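Local coordinates for small nuclear ribonucleoprotein homolog (Pyrobaculum aerophilum, PDB 1M5Q) that assembles into a 14-mer of Sm-like subunits, each augmented by a C-terminal domain, and probably binds RNA, at the interface of chains A and B and the interface of chains A and C. Coordinates in Å, arbitrary orientation; residue numbers count along the deposited sequence, not the author numbering. Chains: chain A/B/C, small nuclear ribonucleoprotein homolog.

Contact 1: the interface of chains A and B. Residues chain A 31, 35-37, 53-55; chain B 1, 34, 56, 59.
B:Phe1 and A:Met55, a selenomethionine, bury most of the surface where two Sm-fold subunits meet. The ring of B:Phe1 is pushed into chain A between strands 36-38 and 51-54. Its CG sits in the crowded position between the backbone N and the carbonyl carbon (chi1 36°). A:Phe53 covers one face with its beta-carbon: CB lies 3.6 Å from the centroid of the B:Phe1 ring, a CH-pi contact. The two phenyl rings then meet edge to face, their planes turned by 59°. Backbone of chain A lies at the rim, with A:Ile54 O 3.4 Å from CE2 of B:Phe1, while A:Val37 CG2 packs against CD2 of the same ring.

A:Met55 crosses B:Phe1 at about a right angle, its SE 3.5 Å from B:Phe1 CZ. Bends at chi2 (-80°) and chi3 carry the chain onward over chain B, where the terminal CE reaches B:Leu34 CB at 3.5 Å and also nears B:Tyr56. Nearer the root of the chain, A:Met55 CG lies by the carbonyl oxygen of B:Ile59.

A:Asn35 offers CB to B:Phe1 while its ND2 gives A:Asp31 OD2, on the syn lone pair, a hydrogen bond of 3.0 Å. Its backbone N meets A:Asp31 OD1 from above the carboxylate plane, and these two bonds probably steady the loop whose A:Asn35 CB packs on the B:Phe1 ring, on the side away from A:Phe53 CB. No hydrogen bond crosses this patch; apolar packing joins neighbouring subunits of the 14-mer here.

Contact 2: the interface of chains A and C. Residues chain A 81-82, 85, 97-98, 114, 117; chain C 91-92, 102, 104.
The Lsm C-terminal regions of two subunits meet here: the end of helix 71-81 and the face of helix 113-125 in chain A receive strand 101-104 and the loop at residues 91-92 of chain C. C:Arg102 reaches across with its chain extended from CG to NE, CG anti to the backbone N (chi1 170°). It presents its guanidinium end-on to one backbone oxygen, A:Ile81 O, which accepts from NH1 at 2.9 Å and from NH2 at 2.8 Å. That oxygen lies in the guanidinium plane; NH1 comes in on a carbonyl lone pair, whereas NH2 stands above the carbonyl plane. A:Arg117 lays its CG 3.7 Å from C:Arg102 NE, over one guanidinium face, and the two guanidinium planes stand 86° apart. A:Arg117 NE comes to 4.5 Å of C:Arg102 NE, and this nearness of like charges may cost some stability. A:Phe82 brings the CD2–CE2 side of its ring to C:Arg102 NH2, the ring and guanidinium planes 80° apart, while A:Ile97 CG2 and A:Ile81 CG2 hold that ring from opposite faces. An alanine in place of C:Arg102 would remove both bonds to A:Ile81 O and would probably loosen the packing against A:Phe82 and A:Arg117.

C:Thr92 buries the most surface. It meets A:Val114 tip to tip, CG2 to CG2 at 3.6 Å, and the same methyl touches A:Phe82 CD2. A:Met85, a selenomethionine bent at chi2 and chi3, brings CG to 3.4 Å from C:Thr92 O. A:Val114 also crosses C:Glu91 obliquely, its CG2 3.4 Å from CD of the carboxylate, whose two oxygens bind separate waters: OE1 through one to A:Val114 N, OE2 through the other to A:Ile97 O.

Contact 1: the interface of chains A and B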
ATOM      1  N   ASP A  31      20.958   2.834  -0.160  1.00 22.03           N
ATOM      2  CA  ASP A  31      20.130   1.667  -0.459  1.00 22.14           C
ATOM      3  C   ASP A  31      18.968   2.036  -1.404  1.00 22.44           C
ATOM      4  O   ASP A  31      18.816   3.213  -1.790  1.00 21.20           O
ATOM      5  CB  ASP A  31      19.650   1.007   0.846  1.00 23.37           C
ATOM      6  CG  ASP A  31      18.725   1.894   1.703  1.00 23.86           C
ATOM      7  OD1 ASP A  31      18.215   2.928   1.243  1.00 24.15           O
ATOM      8  OD2 ASP A  31      18.461   1.524   2.879  1.00 25.06           O
ATOM      9  N   ASN A  35      18.215   5.664   1.837  1.00 21.09           N
ATOM     10  CA  ASN A  35      18.723   5.954   3.168  1.00 23.25           C
ATOM     11  C   ASN A  35      20.179   6.129   2.761  1.00 23.61           C
ATOM     12  O   ASN A  35      20.624   5.479   1.794  1.00 20.11           O
ATOM     13  CB  ASN A  35      18.619   4.745   4.073  1.00 21.00           C
ATOM     14  CG  ASN A  35      17.209   4.558   4.587  1.00 23.01           C
ATOM     15  OD1 ASN A  35      16.605   5.528   5.041  1.00 20.57           O
ATOM     16  ND2 ASN A  35      16.671   3.321   4.505  1.00 19.51           N
ATOM     17  N   ILE A  36      20.919   6.950   3.507  1.00 24.04           N
ATOM     18  CA  ILE A  36      22.322   7.248   3.195  1.00 24.25           C
ATOM     19  C   ILE A  36      23.192   7.112   4.447  1.00 23.62           C
ATOM     20  O   ILE A  36      22.769   7.488   5.536  1.00 21.37           O
ATOM     21  CB  ILE A  36      22.450   8.727   2.730  1.00 27.11           C
ATOM     22  CG1 ILE A  36      21.719   8.940   1.409  1.00 26.48           C
ATOM     23  CG2 ILE A  36      23.930   9.153   2.684  1.00 26.13           C
ATOM     24  CD1 ILE A  36      22.346   8.186   0.303  1.00 29.03           C
ATOM     25  N   VAL A  37      24.390   6.561   4.296  1.00 22.55           N
ATOM     26  CA  VAL A  37      25.337   6.469   5.398  1.00 21.24           C
ATOM     27  C   VAL A  37      26.545   7.315   4.951  1.00 22.37           C
ATOM     28  O   VAL A  37      26.996   7.244   3.802  1.00 23.33           O
ATOM     29  CB  VAL A  37      25.817   5.032   5.688  1.00 19.63           C
ATOM     30  CG1 VAL A  37      26.786   5.004   6.946  1.00 15.66           C
ATOM     31  CG2 VAL A  37      24.634   4.177   5.952  1.00 20.91           C
ATOM     32  N   PHE A  53      24.059   7.960   9.978  1.00 20.28           N
ATOM     33  CA  PHE A  53      22.995   7.143   9.364  1.00 21.13           C
ATOM     34  C   PHE A  53      21.792   8.050   9.196  1.00 19.79           C
ATOM     35  O   PHE A  53      21.115   8.378  10.178  1.00 19.92           O
ATOM     36  CB  PHE A  53      22.672   5.983  10.313  1.00 21.78           C
ATOM     37  CG  PHE A  53      23.871   5.121  10.632  1.00 22.54           C
ATOM     38  CD1 PHE A  53      24.549   5.242  11.861  1.00 23.05           C
ATOM     39  CD2 PHE A  53      24.328   4.188   9.710  1.00 23.00           C
ATOM     40  CE1 PHE A  53      25.657   4.445  12.158  1.00 22.63           C
ATOM     41  CE2 PHE A  53      25.449   3.378   9.990  1.00 25.58           C
ATOM     42  CZ  PHE A  53      26.121   3.510  11.234  1.00 24.50           C
ATOM     43  N   ILE A  54      21.551   8.454   7.957  1.00 19.66           N
ATOM     44  CA  ILE A  54      20.512   9.402   7.621  1.00 21.89           C
ATOM     45  C   ILE A  54      19.276   8.757   7.031  1.00 21.63           C
ATOM     46  O   ILE A  54      19.355   8.143   5.954  1.00 21.93           O
ATOM     47  CB  ILE A  54      21.065  10.450   6.591  1.00 22.18           C
ATOM     48  CG1 ILE A  54      22.398  11.028   7.086  1.00 22.67           C
ATOM     49  CG2 ILE A  54      20.085  11.604   6.402  1.00 20.59           C
ATOM     50  CD1 ILE A  54      22.990  12.124   6.111  1.00 21.93           C
HETATM   51  N   MSE A  55      18.142   8.942   7.711  1.00 19.70           N
HETATM   52  CA  MSE A  55      16.852   8.377   7.286  1.00 21.43           C
HETATM   53  C   MSE A  55      16.345   9.095   6.035  1.00 22.16           C
HETATM   54  O   MSE A  55      16.220  10.331   6.008  1.00 18.57           O
HETATM   55  CB  MSE A  55      15.818   8.536   8.398  1.00 20.87           C
HETATM   56  CG  MSE A  55      16.305   7.976   9.710  1.00 22.07           C
HETATM   57 SE   MSE A  55      16.154   6.043   9.903  0.77 25.15          SE
HETATM   58  CE  MSE A  55      14.356   5.808  10.591  1.00 23.28           C
TER
ATOM     59  N   PHE B   1      19.796   0.866   6.758  1.00 25.33           N
ATOM     60  CA  PHE B   1      21.033   0.538   7.490  1.00 24.26           C
ATOM     61  C   PHE B   1      20.725  -0.275   8.732  1.00 24.99           C
ATOM     62  O   PHE B   1      21.419  -0.188   9.751  1.00 26.50           O
ATOM     63  CB  PHE B   1      21.843   1.820   7.814  1.00 23.92           C
ATOM     64  CG  PHE B   1      20.999   3.010   8.134  1.00 22.03           C
ATOM     65  CD1 PHE B   1      20.195   3.018   9.275  1.00 21.64           C
ATOM     66  CD2 PHE B   1      20.990   4.125   7.288  1.00 23.38           C
ATOM     67  CE1 PHE B   1      19.387   4.123   9.582  1.00 22.38           C
ATOM     68  CE2 PHE B   1      20.165   5.264   7.590  1.00 23.86           C
ATOM     69  CZ  PHE B   1      19.374   5.244   8.737  1.00 23.08           C
ATOM     70  N   LEU B  34      13.214   0.416  11.624  1.00 20.16           N
ATOM     71  CA  LEU B  34      14.117   1.394  12.187  1.00 21.79           C
ATOM     72  C   LEU B  34      13.588   2.176  13.421  1.00 24.17           C
ATOM     73  O   LEU B  34      14.000   3.324  13.678  1.00 24.01           O
ATOM     74  CB  LEU B  34      14.594   2.334  11.087  1.00 19.97           C
ATOM     75  CG  LEU B  34      15.938   2.145  10.366  1.00 21.35           C
ATOM     76  CD1 LEU B  34      16.854   1.036  10.958  1.00 20.33           C
ATOM     77  CD2 LEU B  34      15.671   1.984   8.907  1.00 23.81           C
ATOM     78  N   TYR B  56      10.239   5.619  14.503  1.00 22.23           N
ATOM     79  CA  TYR B  56      11.041   5.870  13.307  1.00 22.07           C
ATOM     80  C   TYR B  56      10.637   7.105  12.487  1.00 22.01           C
ATOM     81  O   TYR B  56      11.494   7.764  11.877  1.00 22.64           O
ATOM     82  CB  TYR B  56      11.070   4.601  12.442  1.00 23.15           C
ATOM     83  CG  TYR B  56       9.805   4.361  11.624  1.00 26.50           C
ATOM     84  CD1 TYR B  56       9.623   4.999  10.403  1.00 27.92           C
ATOM     85  CD2 TYR B  56       8.793   3.516  12.092  1.00 25.42           C
ATOM     86  CE1 TYR B  56       8.450   4.802   9.653  1.00 27.94           C
ATOM     87  CE2 TYR B  56       7.638   3.324  11.384  1.00 27.48           C
ATOM     88  CZ  TYR B  56       7.454   3.966  10.170  1.00 29.92           C
ATOM     89  OH  TYR B  56       6.234   3.837   9.513  1.00 32.83           O
ATOM     90  N   ILE B  59      12.808  10.203  13.516  1.00 21.67           N
ATOM     91  CA  ILE B  59      14.269  10.137  13.559  1.00 20.55           C
ATOM     92  C   ILE B  59      14.868  10.729  12.286  1.00 20.68           C
ATOM     93  O   ILE B  59      14.573  10.256  11.169  1.00 21.71           O
ATOM     94  CB  ILE B  59      14.721   8.682  13.702  1.00 18.02           C
ATOM     95  CG1 ILE B  59      14.109   8.095  14.953  1.00 18.55           C
ATOM     96  CG2 ILE B  59      16.250   8.582  13.729  1.00 19.45           C
ATOM     97  CD1 ILE B  59      14.334   6.540  15.074  1.00 17.64           C
TER

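Contact 2: the interface of chains A and C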
ATOM      1  N   ILE A  81      23.348   5.635 -29.911  1.00 21.96           N
ATOM      2  CA  ILE A  81      24.114   5.893 -31.129  1.00 22.16           C
ATOM      3  C   ILE A  81      24.460   4.570 -31.859  1.00 23.68           C
ATOM      4  O   ILE A  81      24.548   4.515 -33.087  1.00 24.63           O
ATOM      5  CB  ILE A  81      25.394   6.665 -30.749  1.00 23.41           C
ATOM      6  CG1 ILE A  81      25.013   7.968 -30.039  1.00 23.44           C
ATOM      7  CG2 ILE A  81      26.290   6.882 -31.956  1.00 22.97           C
ATOM      8  CD1 ILE A  81      24.160   8.878 -30.884  1.00 24.81           C
ATOM      9  N   PHE A  82      24.594   3.483 -31.107  1.00 23.04           N
ATOM     10  CA  PHE A  82      24.914   2.194 -31.704  1.00 22.71           C
ATOM     11  C   PHE A  82      23.926   1.189 -31.179  1.00 22.37           C
ATOM     12  O   PHE A  82      24.314   0.220 -30.525  1.00 23.41           O
ATOM     13  CB  PHE A  82      26.318   1.730 -31.292  1.00 22.54           C
ATOM     14  CG  PHE A  82      27.400   2.711 -31.602  1.00 21.54           C
ATOM     15  CD1 PHE A  82      27.896   3.550 -30.602  1.00 20.77           C
ATOM     16  CD2 PHE A  82      27.931   2.801 -32.881  1.00 20.77           C
ATOM     17  CE1 PHE A  82      28.907   4.461 -30.866  1.00 20.96           C
ATOM     18  CE2 PHE A  82      28.972   3.734 -33.177  1.00 21.75           C
ATOM     19  CZ  PHE A  82      29.454   4.558 -32.157  1.00 21.71           C
HETATM   20  N   MSE A  85      24.409  -2.821 -30.271  1.00 24.72           N
HETATM   21  CA  MSE A  85      25.808  -3.153 -30.318  1.00 25.31           C
HETATM   22  C   MSE A  85      26.588  -2.792 -29.046  1.00 25.95           C
HETATM   23  O   MSE A  85      27.807  -2.868 -29.042  1.00 26.87           O
HETATM   24  CB  MSE A  85      26.425  -2.387 -31.485  1.00 27.30           C
HETATM   25  CG  MSE A  85      25.697  -2.553 -32.799  1.00 30.68           C
HETATM   26 SE   MSE A  85      25.600  -4.430 -33.277  0.69 35.38          SE
HETATM   27  CE  MSE A  85      27.350  -4.870 -33.074  1.00 27.31           C
ATOM     28  N   ILE A  97      31.654  -1.727 -27.856  1.00 21.88           N
ATOM     29  CA  ILE A  97      30.803  -1.301 -28.977  1.00 23.05           C
ATOM     30  C   ILE A  97      31.169  -2.180 -30.147  1.00 24.02           C
ATOM     31  O   ILE A  97      32.250  -2.072 -30.694  1.00 24.30           O
ATOM     32  CB  ILE A  97      31.048   0.192 -29.363  1.00 21.76           C
ATOM     33  CG1 ILE A  97      30.803   1.119 -28.146  1.00 18.81           C
ATOM     34  CG2 ILE A  97      30.116   0.570 -30.544  1.00 19.73           C
ATOM     35  CD1 ILE A  97      31.160   2.575 -28.398  1.00 18.65           C
ATOM     36  N   GLY A  98      30.255  -3.046 -30.532  1.00 27.64           N
ATOM     37  CA  GLY A  98      30.538  -3.988 -31.599  1.00 29.89           C
ATOM     38  C   GLY A  98      31.599  -4.864 -30.994  1.00 32.25           C
ATOM     39  O   GLY A  98      31.771  -4.861 -29.764  1.00 31.80           O
ATOM     40  N   VAL A 114      33.330   3.158 -36.810  1.00 30.61           N
ATOM     41  CA  VAL A 114      32.784   2.931 -35.471  1.00 27.48           C
ATOM     42  C   VAL A 114      33.614   3.649 -34.388  1.00 26.60           C
ATOM     43  O   VAL A 114      33.072   4.354 -33.530  1.00 26.23           O
ATOM     44  CB  VAL A 114      32.708   1.443 -35.147  1.00 25.71           C
ATOM     45  CG1 VAL A 114      32.172   1.266 -33.743  1.00 24.95           C
ATOM     46  CG2 VAL A 114      31.812   0.716 -36.158  1.00 26.80           C
ATOM     47  N   ARG A 117      33.234   7.549 -34.582  1.00 27.14           N
ATOM     48  CA  ARG A 117      31.933   7.979 -34.035  1.00 27.26           C
ATOM     49  C   ARG A 117      31.947   7.814 -32.500  1.00 25.25           C
ATOM     50  O   ARG A 117      31.351   8.603 -31.773  1.00 26.14           O
ATOM     51  CB  ARG A 117      30.789   7.151 -34.667  1.00 24.34           C
ATOM     52  CG  ARG A 117      29.375   7.536 -34.175  1.00 26.87           C
ATOM     53  CD  ARG A 117      28.994   8.976 -34.559  1.00 25.71           C
ATOM     54  NE  ARG A 117      27.824   9.536 -33.872  1.00 24.87           N
ATOM     55  CZ  ARG A 117      27.868  10.305 -32.773  1.00 26.44           C
ATOM     56  NH1 ARG A 117      29.042  10.614 -32.194  1.00 27.26           N
ATOM     57  NH2 ARG A 117      26.750  10.802 -32.273  1.00 22.45           N
TER
ATOM     58  N   GLU C  91      29.857  -3.969 -39.022  1.00 32.04           N
ATOM     59  CA  GLU C  91      30.429  -3.842 -37.694  1.00 31.59           C
ATOM     60  C   GLU C  91      29.370  -3.404 -36.643  1.00 30.52           C
ATOM     61  O   GLU C  91      29.296  -3.985 -35.574  1.00 30.22           O
ATOM     62  CB  GLU C  91      31.600  -2.838 -37.736  1.00 30.62           C
ATOM     63  CG  GLU C  91      32.691  -3.148 -36.739  1.00 31.12           C
ATOM     64  CD  GLU C  91      33.749  -2.058 -36.605  1.00 31.54           C
ATOM     65  OE1 GLU C  91      34.108  -1.403 -37.622  1.00 32.68           O
ATOM     66  OE2 GLU C  91      34.240  -1.880 -35.466  1.00 29.50           O
ATOM     67  N   THR C  92      28.547  -2.400 -36.956  1.00 29.41           N
ATOM     68  CA  THR C  92      27.510  -1.899 -36.017  1.00 27.26           C
ATOM     69  C   THR C  92      26.100  -1.907 -36.599  1.00 26.97           C
ATOM     70  O   THR C  92      25.149  -1.440 -35.949  1.00 25.35           O
ATOM     71  CB  THR C  92      27.825  -0.455 -35.571  1.00 26.07           C
ATOM     72  OG1 THR C  92      28.270   0.294 -36.720  1.00 25.91           O
ATOM     73  CG2 THR C  92      28.894  -0.453 -34.462  1.00 22.78           C
ATOM     74  N   ARG C 102      24.434   9.515 -41.138  1.00 25.61           N
ATOM     75  CA  ARG C 102      24.605   8.181 -40.558  1.00 25.94           C
ATOM     76  C   ARG C 102      23.241   7.725 -40.107  1.00 23.96           C
ATOM     77  O   ARG C 102      22.515   8.486 -39.539  1.00 24.37           O
ATOM     78  CB  ARG C 102      25.580   8.289 -39.367  1.00 28.23           C
ATOM     79  CG  ARG C 102      25.690   7.048 -38.497  1.00 28.49           C
ATOM     80  CD  ARG C 102      26.706   7.309 -37.371  1.00 29.21           C
ATOM     81  NE  ARG C 102      26.965   6.076 -36.646  1.00 28.22           N
ATOM     82  CZ  ARG C 102      26.180   5.594 -35.679  1.00 30.13           C
ATOM     83  NH1 ARG C 102      25.067   6.245 -35.299  1.00 27.85           N
ATOM     84  NH2 ARG C 102      26.515   4.447 -35.077  1.00 29.85           N
ATOM     85  N   SER C 104      21.140   4.505 -38.100  1.00 22.62           N
ATOM     86  CA  SER C 104      21.175   3.314 -37.263  1.00 23.37           C
ATOM     87  C   SER C 104      19.728   2.818 -37.274  1.00 24.15           C
ATOM     88  O   SER C 104      18.863   3.496 -37.852  1.00 23.47           O
ATOM     89  CB  SER C 104      21.582   3.686 -35.831  1.00 19.76           C
ATOM     90  OG  SER C 104      20.508   4.385 -35.191  1.00 19.81           O
TER
HETATM   91  O   HOH W   1      33.456  -3.063 -33.134  1.00 24.37           O
HETATM   92  O   HOH W   2      35.037   0.976 -37.354  1.00 27.25           O

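The centres of the C-alpha atoms of contact 1 and contact 2 lie about 43 Å apart, and the contacts share no residue. Chain A joins a different copy at each: contact 1 uses its Sm-fold strands 36-38 and 51-54 with the adjoining loops, contact 2 its C-terminal region, including helices 71-81 and 113-125. One subunit therefore bridges two neighbours through separate parts of its chain, and neither whole interface is an exact two-fold. The chemistry differs: contact 1 is mainly apolar packing with no hydrogen bond across it, contact 2 partly polar and watered. Repeated through the 14 copies, such contacts would let both regions contribute to assembly.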